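Local coordinates for leucyl-trna synthetase (Plasmodium falciparum, PDB 5FOC), which probably charges leucine onto its tRNA and hydrolyses misacylated tRNA, the latter task belonging to the editing domain that makes up this construct, at residues I13-V18 and K119-L124; D20-F25 and W110-F115; E145-T150 and I246-S251; L149-D154 and F213-I218. The protein carries 2 engineered substitutions. One frame throughout, in Å; residues are numbered along the deposited sequence.

Contact 1: residues I13-V18 and K119-L124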
# COMPACT_ATOMS: atom_id res chain seq x y z
N ILE A 13 -2.99 -1.77 5.11
CA ILE A 13 -4.04 -1.65 4.12
C ILE A 13 -4.67 -3.05 3.97
O ILE A 13 -4.16 -3.92 3.32
CB ILE A 13 -3.52 -1.08 2.77
CG1 ILE A 13 -3.01 0.35 2.94
CG2 ILE A 13 -4.61 -1.07 1.71
CD1 ILE A 13 -2.36 0.93 1.70
N PHE A 14 -5.85 -3.21 4.59
CA PHE A 14 -6.47 -4.51 4.68
C PHE A 14 -7.26 -4.77 3.38
O PHE A 14 -7.79 -3.84 2.77
CB PHE A 14 -7.49 -4.51 5.83
CG PHE A 14 -6.85 -4.33 7.20
CD1 PHE A 14 -6.34 -5.41 7.89
CD2 PHE A 14 -6.77 -3.08 7.77
CE1 PHE A 14 -5.72 -5.22 9.12
CE2 PHE A 14 -6.16 -2.89 9.01
CZ PHE A 14 -5.62 -3.95 9.67
N VAL A 15 -7.26 -6.03 2.97
CA VAL A 15 -8.10 -6.49 1.86
C VAL A 15 -9.54 -6.80 2.34
O VAL A 15 -9.71 -7.51 3.32
CB VAL A 15 -7.47 -7.74 1.22
CG1 VAL A 15 -8.41 -8.44 0.23
CG2 VAL A 15 -6.13 -7.38 0.56
N SER A 16 -10.50 -6.19 1.65
CA SER A 16 -11.95 -6.40 1.93
C SER A 16 -12.40 -7.80 1.49
O SER A 16 -12.94 -8.53 2.29
CB SER A 16 -12.81 -5.31 1.24
OG SER A 16 -12.32 -3.99 1.47
N ASN A 17 -12.14 -8.16 0.25
CA ASN A 17 -12.58 -9.48 -0.27
C ASN A 17 -11.47 -10.49 -0.31
O ASN A 17 -10.87 -10.76 -1.36
CB ASN A 17 -13.29 -9.38 -1.62
CG ASN A 17 -14.14 -10.65 -1.96
OD1 ASN A 17 -13.81 -11.81 -1.64
ND2 ASN A 17 -15.25 -10.41 -2.63
N VAL A 18 -11.26 -11.08 0.84
CA VAL A 18 -10.25 -12.09 1.02
C VAL A 18 -10.46 -13.35 0.25
O VAL A 18 -9.55 -13.98 -0.20
CB VAL A 18 -9.90 -12.33 2.52
CG1 VAL A 18 -9.17 -11.09 3.12
CG2 VAL A 18 -11.08 -12.80 3.36
N LYS A 119 -5.55 -15.82 9.00
CA LYS A 119 -4.62 -14.66 8.85
C LYS A 119 -5.39 -13.44 8.32
O LYS A 119 -6.44 -13.60 7.62
CB LYS A 119 -3.49 -14.99 7.85
CG LYS A 119 -2.67 -16.22 8.12
CD LYS A 119 -2.15 -16.30 9.54
CE LYS A 119 -1.34 -17.55 9.80
NZ LYS A 119 -0.79 -17.52 11.19
N LYS A 120 -4.88 -12.24 8.61
CA LYS A 120 -5.33 -11.00 7.97
C LYS A 120 -4.44 -10.78 6.75
O LYS A 120 -3.24 -11.07 6.79
CB LYS A 120 -5.25 -9.81 8.91
CG LYS A 120 -6.10 -9.91 10.16
CD LYS A 120 -6.25 -8.54 10.78
CE LYS A 120 -6.94 -8.53 12.14
NZ LYS A 120 -7.04 -7.11 12.60
N VAL A 121 -5.02 -10.30 5.66
CA VAL A 121 -4.26 -10.02 4.44
C VAL A 121 -4.06 -8.53 4.34
O VAL A 121 -5.01 -7.78 4.26
CB VAL A 121 -4.92 -10.54 3.16
CG1 VAL A 121 -4.06 -10.20 1.95
CG2 VAL A 121 -5.25 -12.05 3.24
N ILE A 122 -2.78 -8.08 4.36
CA ILE A 122 -2.51 -6.69 4.53
C ILE A 122 -1.44 -6.23 3.51
O ILE A 122 -0.32 -6.83 3.52
CB ILE A 122 -2.01 -6.36 5.96
CG1 ILE A 122 -3.07 -6.67 7.02
CG2 ILE A 122 -1.50 -4.92 6.07
CD1 ILE A 122 -2.57 -6.71 8.43
N PHE A 123 -1.78 -5.26 2.67
CA PHE A 123 -0.79 -4.52 1.85
C PHE A 123 -0.14 -3.51 2.78
O PHE A 123 -0.74 -2.82 3.53
CB PHE A 123 -1.47 -3.82 0.65
CG PHE A 123 -1.89 -4.75 -0.45
CD1 PHE A 123 -3.06 -5.51 -0.34
CD2 PHE A 123 -1.15 -4.88 -1.60
CE1 PHE A 123 -3.44 -6.34 -1.40
CE2 PHE A 123 -1.51 -5.73 -2.62
CZ PHE A 123 -2.68 -6.45 -2.53
N LEU A 124 1.22 -3.42 2.67
CA LEU A 124 1.91 -2.44 3.52
C LEU A 124 2.15 -1.17 2.69
O LEU A 124 3.04 -1.17 1.82
CB LEU A 124 3.22 -3.04 4.02
CG LEU A 124 3.15 -4.10 5.10
CD1 LEU A 124 4.51 -4.75 5.36
CD2 LEU A 124 2.59 -3.51 6.38
O HOH W 1 -7.69 -8.94 5.67
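Val15 lies at the edge of the Phe123 ring, its CG2 near the ring plane and 3.5 Å from CE1 of Phe123. With CG1 anti to the backbone N (chi1 169°), CG2 falls beside the N and is the methyl that meets the ring. Phe223 adds an edge-to-face neighbour to the same ring. The Phe14 ring instead runs alongside Ile122, both side chains pointing the same way, and CE1 of Phe14 approaches CD1 of Ile122 obliquely at 3.6 Å. The aliphatic part of Lys120 also meets this ring obliquely, CD to CE1 of Phe14 being 3.7 Å, while Tyr229 packs against Phe14 from a further strand. Past the strand end, Val18 CG1 and Val121 CG2 pass each other at 4.0 Å where the chain turns into its first helix.

The backbones are joined directly. Ile13 and Phe123 form a hydrogen-bonded pair, with Ile13 N to Phe123 O at 2.9 Å and Phe123 N to Ile13 O at 2.8 Å. Val15 N reaches Val121 O at 3.1 Å, a nearly straight bond (165° at the hydrogen). A water continues the ladder, accepting from Val121 N and donating weakly to Val15 O. Such pairing is that of a twisted antiparallel beta ladder, consistent with the curled sheet at the heart of class Ia editing domains.

Contact 2: residues D20-F25 and W110-F115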
# COMPACT_ATOMS: atom_id res chain seq x y z
N ASP A 20 -11.67 -13.43 -2.85
CA ASP A 20 -11.11 -13.10 -4.18
C ASP A 20 -9.54 -13.06 -4.15
O ASP A 20 -8.88 -13.49 -5.10
CB ASP A 20 -11.61 -11.73 -4.68
CG ASP A 20 -13.08 -11.75 -5.07
OD1 ASP A 20 -13.68 -12.83 -5.35
OD2 ASP A 20 -13.64 -10.63 -5.13
N PHE A 21 -9.01 -12.59 -3.02
CA PHE A 21 -7.57 -12.65 -2.84
C PHE A 21 -7.06 -14.11 -2.89
O PHE A 21 -6.05 -14.41 -3.52
CB PHE A 21 -7.14 -11.97 -1.52
CG PHE A 21 -5.60 -11.80 -1.37
CD1 PHE A 21 -4.82 -12.80 -0.83
CD2 PHE A 21 -5.02 -10.64 -1.78
CE1 PHE A 21 -3.41 -12.65 -0.75
CE2 PHE A 21 -3.61 -10.47 -1.66
CZ PHE A 21 -2.85 -11.47 -1.13
N TYR A 22 -7.74 -15.02 -2.18
CA TYR A 22 -7.42 -16.44 -2.26
C TYR A 22 -7.45 -16.99 -3.71
O TYR A 22 -6.62 -17.82 -4.08
CB TYR A 22 -8.43 -17.22 -1.40
CG TYR A 22 -8.31 -18.71 -1.42
CD1 TYR A 22 -7.10 -19.36 -1.20
CD2 TYR A 22 -9.47 -19.53 -1.60
CE1 TYR A 22 -7.01 -20.74 -1.21
CE2 TYR A 22 -9.37 -20.88 -1.59
CZ TYR A 22 -8.18 -21.51 -1.41
OH TYR A 22 -8.07 -22.87 -1.40
N SER A 23 -8.46 -16.61 -4.51
CA SER A 23 -8.51 -17.03 -5.93
C SER A 23 -7.25 -16.56 -6.69
O SER A 23 -6.64 -17.33 -7.43
CB SER A 23 -9.72 -16.47 -6.64
OG SER A 23 -10.86 -16.94 -5.99
N ILE A 24 -6.92 -15.28 -6.49
CA ILE A 24 -5.71 -14.71 -7.10
C ILE A 24 -4.46 -15.50 -6.67
O ILE A 24 -3.67 -15.91 -7.53
CB ILE A 24 -5.57 -13.19 -6.78
CG1 ILE A 24 -6.69 -12.36 -7.42
CG2 ILE A 24 -4.19 -12.67 -7.24
CD1 ILE A 24 -6.83 -10.95 -6.85
N PHE A 25 -4.37 -15.80 -5.38
CA PHE A 25 -3.27 -16.56 -4.79
C PHE A 25 -3.13 -17.92 -5.45
O PHE A 25 -2.07 -18.33 -5.93
CB PHE A 25 -3.42 -16.60 -3.27
CG PHE A 25 -2.36 -17.37 -2.53
CD1 PHE A 25 -2.31 -18.75 -2.49
CD2 PHE A 25 -1.32 -16.66 -1.90
CE1 PHE A 25 -1.33 -19.45 -1.81
CE2 PHE A 25 -0.35 -17.37 -1.22
CZ PHE A 25 -0.30 -18.72 -1.20
N TRP A 110 -2.44 -23.40 1.58
CA TRP A 110 -3.18 -23.43 0.30
C TRP A 110 -4.62 -23.84 0.56
O TRP A 110 -5.02 -24.94 0.23
CB TRP A 110 -2.50 -24.33 -0.72
CG TRP A 110 -1.07 -23.87 -1.09
CD1 TRP A 110 -0.36 -22.80 -0.58
CD2 TRP A 110 -0.22 -24.48 -2.05
NE1 TRP A 110 0.90 -22.73 -1.15
CE2 TRP A 110 1.02 -23.75 -2.05
CE3 TRP A 110 -0.34 -25.59 -2.89
CZ2 TRP A 110 2.06 -24.07 -2.90
CZ3 TRP A 110 0.72 -25.93 -3.69
CH2 TRP A 110 1.90 -25.16 -3.70
N ASN A 111 -5.33 -22.98 1.24
CA ASN A 111 -6.62 -23.35 1.87
C ASN A 111 -7.37 -22.08 2.06
O ASN A 111 -6.86 -21.11 2.56
CB ASN A 111 -6.32 -24.02 3.23
CG ASN A 111 -7.50 -24.72 3.84
OD1 ASN A 111 -8.57 -24.16 3.98
ND2 ASN A 111 -7.27 -25.92 4.29
N GLU A 112 -8.66 -22.05 1.72
CA GLU A 112 -9.43 -20.83 1.93
C GLU A 112 -9.38 -20.33 3.38
O GLU A 112 -9.38 -19.10 3.60
CB GLU A 112 -10.92 -21.10 1.59
CG GLU A 112 -11.74 -19.84 1.45
CD GLU A 112 -13.24 -20.12 1.57
OE1 GLU A 112 -13.65 -20.56 2.66
OE2 GLU A 112 -13.98 -19.92 0.59
N ASP A 113 -9.36 -21.25 4.35
CA ASP A 113 -9.37 -20.92 5.79
C ASP A 113 -8.15 -20.04 6.14
O ASP A 113 -8.22 -19.19 7.00
CB ASP A 113 -9.30 -22.17 6.68
CG ASP A 113 -10.63 -22.92 6.82
OD1 ASP A 113 -11.70 -22.36 6.50
OD2 ASP A 113 -10.55 -24.07 7.30
N PHE A 114 -7.05 -20.28 5.46
CA PHE A 114 -5.85 -19.50 5.75
C PHE A 114 -6.06 -18.01 5.53
O PHE A 114 -5.58 -17.18 6.31
CB PHE A 114 -4.69 -19.98 4.92
CG PHE A 114 -3.35 -19.58 5.45
CD1 PHE A 114 -2.86 -20.14 6.62
CD2 PHE A 114 -2.57 -18.70 4.76
CE1 PHE A 114 -1.59 -19.86 7.10
CE2 PHE A 114 -1.31 -18.36 5.25
CZ PHE A 114 -0.83 -18.94 6.42
N PHE A 115 -6.76 -17.64 4.45
CA PHE A 115 -7.01 -16.27 4.06
C PHE A 115 -8.27 -15.67 4.68
O PHE A 115 -8.35 -14.43 4.79
CB PHE A 115 -7.08 -16.17 2.56
CG PHE A 115 -5.85 -16.68 1.90
CD1 PHE A 115 -5.66 -18.05 1.67
CD2 PHE A 115 -4.83 -15.81 1.56
CE1 PHE A 115 -4.47 -18.52 1.10
CE2 PHE A 115 -3.65 -16.27 0.98
CZ PHE A 115 -3.45 -17.61 0.77
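Phe21 is the first residue of 20-25 to meet the other segment: its CD1 lies 3.8 Å from CD2 of Phe115, which comes in at the edge of the Phe21 ring. One residue on, Tyr22 extends over the start of helix 112-118, its CG anti to the backbone N (chi1 177°). Glu112 CA sits over one face of the tyrosine ring, a CH-pi contact 3.6 Å from the centroid, and Glu112 CB touches CE2 of the same ring at 3.5 Å. Asn111 is the N-cap of that helix, its OD1 accepting from Asp113 N at 3.0 Å. Nearer the CB of Tyr22, on the same side of the ring plane as Glu112, Tyr22 CD1 meets Phe115 CD1 obliquely at 3.5 Å, the planes inclined at 33°.

Phe25, a helical turn after Phe21, receives Phe115 edge-to-face: CZ of Phe115 stands over the centre of the Phe25 ring, with a centroid separation of 4.7 Å. Trp110 approaches the edge of Phe25, CD1 to CE1 of Phe25 being 3.7 Å. Tyr22, Phe25, Trp110 and Phe115 thus form an aromatic cluster between helix 18-35 and the start of helix 112-118 with the residue leading into it. Phe21 and Phe115 also rest on Val121 of strand 120-127, and Phe21 and Phe25 reach Leu149 of strand 146-152.

Contact 3: residues E145-T150 and I246-S251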
# COMPACT_ATOMS: atom_id res chain seq x y z
N GLU A 145 5.39 -4.88 -11.85
CA GLU A 145 6.42 -5.42 -10.96
C GLU A 145 5.82 -6.49 -10.06
O GLU A 145 4.60 -6.48 -9.76
CB GLU A 145 7.03 -4.30 -10.11
CG GLU A 145 7.62 -3.17 -10.94
CD GLU A 145 8.89 -3.50 -11.69
OE1 GLU A 145 9.53 -4.53 -11.44
OE2 GLU A 145 9.26 -2.69 -12.55
N TYR A 146 6.67 -7.40 -9.64
CA TYR A 146 6.33 -8.42 -8.68
C TYR A 146 6.21 -7.94 -7.24
O TYR A 146 7.00 -7.15 -6.74
CB TYR A 146 7.36 -9.54 -8.74
CG TYR A 146 7.24 -10.42 -9.94
CD1 TYR A 146 6.17 -11.29 -10.05
CD2 TYR A 146 8.20 -10.45 -10.93
CE1 TYR A 146 6.04 -12.12 -11.15
CE2 TYR A 146 8.10 -11.29 -12.03
CZ TYR A 146 6.99 -12.14 -12.11
OH TYR A 146 6.90 -12.96 -13.18
N TYR A 147 5.21 -8.45 -6.55
CA TYR A 147 5.08 -8.24 -5.12
C TYR A 147 5.15 -9.57 -4.41
O TYR A 147 4.70 -10.59 -4.94
CB TYR A 147 3.81 -7.44 -4.77
CG TYR A 147 3.91 -6.01 -5.22
CD1 TYR A 147 3.67 -5.65 -6.55
CD2 TYR A 147 4.37 -5.01 -4.34
CE1 TYR A 147 3.81 -4.35 -6.98
CE2 TYR A 147 4.46 -3.71 -4.76
CZ TYR A 147 4.23 -3.37 -6.07
OH TYR A 147 4.39 -2.07 -6.50
N TYR A 148 5.66 -9.54 -3.19
CA TYR A 148 5.88 -10.73 -2.39
C TYR A 148 4.86 -10.81 -1.26
O TYR A 148 4.46 -9.83 -0.70
CB TYR A 148 7.33 -10.72 -1.82
CG TYR A 148 8.34 -10.97 -2.90
CD1 TYR A 148 8.62 -9.99 -3.86
CD2 TYR A 148 9.03 -12.18 -2.99
CE1 TYR A 148 9.55 -10.20 -4.87
CE2 TYR A 148 10.00 -12.39 -3.98
CZ TYR A 148 10.25 -11.40 -4.92
OH TYR A 148 11.18 -11.59 -5.92
N LEU A 149 4.46 -12.05 -0.96
CA LEU A 149 3.56 -12.33 0.17
C LEU A 149 4.41 -13.07 1.20
O LEU A 149 5.01 -14.09 0.87
CB LEU A 149 2.36 -13.24 -0.26
CG LEU A 149 1.28 -12.49 -1.01
CD1 LEU A 149 1.69 -11.89 -2.33
CD2 LEU A 149 0.17 -13.51 -1.24
N THR A 150 4.37 -12.58 2.44
CA THR A 150 5.13 -13.12 3.56
C THR A 150 4.40 -12.86 4.89
O THR A 150 3.69 -11.83 5.05
CB THR A 150 6.56 -12.52 3.62
OG1 THR A 150 7.33 -13.38 4.44
CG2 THR A 150 6.54 -11.15 4.16
N ILE A 246 5.73 4.23 -9.56
CA ILE A 246 6.21 3.70 -8.27
C ILE A 246 7.60 3.05 -8.47
O ILE A 246 7.77 2.17 -9.31
CB ILE A 246 5.22 2.69 -7.66
CG1 ILE A 246 4.04 3.48 -7.16
CG2 ILE A 246 5.87 1.87 -6.56
CD1 ILE A 246 2.87 2.57 -6.80
N LYS A 247 8.59 3.53 -7.71
CA LYS A 247 9.94 3.01 -7.81
C LYS A 247 10.15 1.82 -6.89
O LYS A 247 9.93 1.92 -5.67
CB LYS A 247 10.96 4.12 -7.43
CG LYS A 247 10.99 5.30 -8.39
CD LYS A 247 11.44 4.92 -9.81
CE LYS A 247 11.27 6.07 -10.82
NZ LYS A 247 9.80 6.33 -11.09
N MET A 248 10.58 0.70 -7.46
CA MET A 248 10.72 -0.52 -6.70
C MET A 248 11.88 -0.56 -5.71
O MET A 248 11.93 -1.43 -4.87
CB MET A 248 10.78 -1.70 -7.65
CG MET A 248 9.49 -1.88 -8.46
SD MET A 248 7.87 -1.75 -7.62
CE MET A 248 7.83 -3.25 -6.63
N ASN A 249 12.76 0.42 -5.78
CA ASN A 249 13.82 0.56 -4.81
C ASN A 249 13.47 1.47 -3.62
O ASN A 249 14.32 1.65 -2.75
CB ASN A 249 15.14 0.99 -5.48
CG ASN A 249 15.06 2.34 -6.16
OD1 ASN A 249 14.00 2.80 -6.56
ND2 ASN A 249 16.19 2.97 -6.33
N ILE A 250 12.21 1.91 -3.50
CA ILE A 250 11.80 2.80 -2.44
C ILE A 250 10.75 2.07 -1.58
O ILE A 250 9.68 1.65 -2.12
CB ILE A 250 11.20 4.09 -3.01
CG1 ILE A 250 12.25 4.89 -3.81
CG2 ILE A 250 10.53 4.92 -1.90
CD1 ILE A 250 13.40 5.30 -2.98
N SER A 251 11.05 1.87 -0.30
CA SER A 251 10.13 1.32 0.67
C SER A 251 9.44 0.03 0.14
O SER A 251 10.07 -0.84 -0.42
CB SER A 251 9.15 2.42 1.09
OG SER A 251 8.41 2.06 2.23
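A Met-aromatic contact joins Met248, the second residue of a type I beta turn from Lys247 to Ile250, to Tyr147 at the start of strand 146-152. The sulfur approaches obliquely, SD lying 5.2 Å from the centroid of the Tyr147 ring and 47° off its normal. Closer contact falls to the terminal methyl, whose CE is 3.6 Å from CZ of Tyr147 and equally near the phenolic oxygen. The methionine chain bends at both chi2 (-45°) and chi3 (-71°), which places SD beside Glu145 and then turns CE toward the tyrosine; the two side chains cross at about a right angle.

The loop between strands 238-242 and 254-257 is thereby docked against a neighbouring part of the domain's main sheet, and its turn is closed by Ile250 N bonding to Lys247 O at 3.1 Å. The Tyr147 hydroxyl is also held by hydrogen bonds with Gly253 O, in the same loop, and Asn142 N. Ile246 adds a looser van der Waals touch, its methyl CG2 lying 4.2 Å from OH of Tyr147.

Glu145 supplies the other wall for the methionine through its aliphatic carbons. Its CG packs at 3.4 Å against CG of Met248, and CB lies 3.7 Å from SD of Met248, as the two side chains slide past each other in opposite directions. The contact sits near the surface, with Ser186 touching Met248 from another loop and Asn142 ND2 bonding to Ile246 O.

Contact 4: residues L149-D154 and F213-I218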
# COMPACT_ATOMS: atom_id res chain seq x y z
N LEU A 149 4.46 -12.05 -0.96
CA LEU A 149 3.56 -12.33 0.17
C LEU A 149 4.41 -13.07 1.20
O LEU A 149 5.01 -14.09 0.87
CB LEU A 149 2.36 -13.24 -0.26
CG LEU A 149 1.28 -12.49 -1.01
CD1 LEU A 149 1.69 -11.89 -2.33
CD2 LEU A 149 0.17 -13.51 -1.24
N THR A 150 4.37 -12.58 2.44
CA THR A 150 5.13 -13.12 3.56
C THR A 150 4.40 -12.86 4.89
O THR A 150 3.69 -11.83 5.05
CB THR A 150 6.56 -12.52 3.62
OG1 THR A 150 7.33 -13.38 4.44
CG2 THR A 150 6.54 -11.15 4.16
N LEU A 151 4.56 -13.78 5.83
CA LEU A 151 3.88 -13.72 7.11
C LEU A 151 4.63 -12.82 8.08
O LEU A 151 5.89 -12.83 8.06
CB LEU A 151 3.72 -15.13 7.69
CG LEU A 151 2.65 -16.09 7.06
CD1 LEU A 151 2.91 -17.51 7.48
CD2 LEU A 151 1.31 -15.58 7.54
N GLY A 152 3.95 -12.02 8.87
CA GLY A 152 4.64 -11.15 9.82
C GLY A 152 3.79 -10.84 11.02
O GLY A 152 2.62 -11.32 11.15
N PHE A 153 4.35 -10.01 11.87
CA PHE A 153 3.79 -9.71 13.16
C PHE A 153 2.88 -8.49 13.09
O PHE A 153 3.10 -7.56 12.28
CB PHE A 153 4.91 -9.41 14.15
CG PHE A 153 5.93 -10.53 14.29
CD1 PHE A 153 5.59 -11.69 14.98
CD2 PHE A 153 7.19 -10.43 13.73
CE1 PHE A 153 6.46 -12.74 15.10
CE2 PHE A 153 8.11 -11.48 13.88
CZ PHE A 153 7.74 -12.64 14.56
N ASP A 154 1.89 -8.49 13.98
CA ASP A 154 0.93 -7.39 14.07
C ASP A 154 1.52 -6.20 14.80
O ASP A 154 1.11 -5.07 14.53
CB ASP A 154 -0.37 -7.84 14.76
CG ASP A 154 -1.53 -6.89 14.50
OD1 ASP A 154 -1.89 -6.68 13.31
OD2 ASP A 154 -2.07 -6.34 15.49
N PHE A 213 10.54 -16.38 4.43
CA PHE A 213 9.50 -17.35 4.00
C PHE A 213 8.55 -16.69 3.02
O PHE A 213 7.83 -15.78 3.43
CB PHE A 213 8.77 -17.84 5.25
CG PHE A 213 7.75 -18.92 5.03
CD1 PHE A 213 7.73 -19.79 3.93
CD2 PHE A 213 6.81 -19.09 6.01
CE1 PHE A 213 6.72 -20.75 3.79
CE2 PHE A 213 5.80 -20.06 5.88
CZ PHE A 213 5.78 -20.89 4.79
N ILE A 214 8.57 -17.11 1.75
CA ILE A 214 7.74 -16.47 0.73
C ILE A 214 6.56 -17.39 0.39
O ILE A 214 6.76 -18.49 -0.10
CB ILE A 214 8.50 -16.13 -0.56
CG1 ILE A 214 9.74 -15.21 -0.25
CG2 ILE A 214 7.62 -15.44 -1.59
CD1 ILE A 214 9.38 -13.95 0.51
N LEU A 215 5.35 -16.88 0.60
CA LEU A 215 4.18 -17.62 0.23
C LEU A 215 3.83 -17.56 -1.24
O LEU A 215 3.20 -18.48 -1.76
CB LEU A 215 3.01 -17.06 1.01
CG LEU A 215 3.11 -17.02 2.53
CD1 LEU A 215 1.81 -16.50 3.15
CD2 LEU A 215 3.51 -18.33 3.15
N ASN A 216 4.13 -16.44 -1.88
CA ASN A 216 3.87 -16.22 -3.27
C ASN A 216 4.57 -14.95 -3.73
O ASN A 216 4.97 -14.10 -2.92
CB ASN A 216 2.33 -16.13 -3.53
CG ASN A 216 1.90 -16.86 -4.76
OD1 ASN A 216 2.66 -17.04 -5.69
ND2 ASN A 216 0.62 -17.33 -4.74
N LYS A 217 4.66 -14.83 -5.05
CA LYS A 217 5.21 -13.67 -5.73
C LYS A 217 4.28 -13.40 -6.91
O LYS A 217 4.10 -14.26 -7.77
CB LYS A 217 6.65 -13.96 -6.19
CG LYS A 217 7.25 -12.86 -6.98
CD LYS A 217 8.65 -13.21 -7.44
CE LYS A 217 8.63 -13.98 -8.74
NZ LYS A 217 10.05 -14.23 -9.15
N ILE A 218 3.63 -12.23 -6.90
CA ILE A 218 2.53 -11.93 -7.81
C ILE A 218 2.72 -10.55 -8.48
O ILE A 218 2.97 -9.55 -7.78
CB ILE A 218 1.15 -12.08 -7.08
CG1 ILE A 218 1.02 -13.48 -6.48
CG2 ILE A 218 0.03 -11.75 -8.02
CD1 ILE A 218 -0.22 -13.68 -5.61
O HOH W 2 5.77 -16.28 5.23
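Leu149 bonds to successive residues of a nearly antiparallel partner, the end-to-end directions being 151° apart: Leu149 N donates to Asn216 O at 2.9 Å, and Leu149 O accepts from Leu215 N at 2.8 Å. With Leu215 near helical angles, the pairing is consistent with a classic beta bulge, Leu215 and Asn216 facing Leu149.

Before the bulge, side chain and water take over from the backbone. Thr150 OG1 donates to Phe213 O at 2.7 Å; with OG1 anti to the backbone N (chi1 -163°), the hydroxyl is directed at that carbonyl. The same oxygen, thus gripped twice, also receives a bond from a water, which links it to Leu151 N by accepting from that N at 2.8 Å.

Here strand 146-152 lies between strands 181-185 and 216-219 in the curled sheet of the editing domain, Thr150 bonding through its backbone to Tyr183 on the far side. Leu149, Leu151 and Leu215 carry much of the apolar packing. Leu151 CG meets CD1 of Leu215 at 4.0 Å, their side chains crossing at about a right angle, whereas Leu151 runs alongside Phe213 and approaches its ring obliquely. On the face toward helix 18-35, Leu149 CD1 reaches Ile218 CD1 at 4.2 Å, and Leu149 CD2 lies 4.1 Å from CB of Asn216. From that helix Ile29 touches Asn216 and Ser28 touches Ile218.

Overall arrangement
Contacts 1 and 4 are buried and belong to the same curled sheet, each combining backbone hydrogen bonds, a bridging water and apolar side chains; the ladder of contact 1 is regular, whereas contact 4 departs from it. Contact 2, partly buried and farther from the centre of the chain, joins helix 18-35 to the start of helix 112-118 through aromatic rings. Its helix 18-35 lies against both strand pairs, joining contacts 1 and 4 from one side. Contact 3 lies at the surface and shares strand 146-152 with contact 4, but relies on a methionine from a loop; its nearest atoms stay about 6 Å from contact 1.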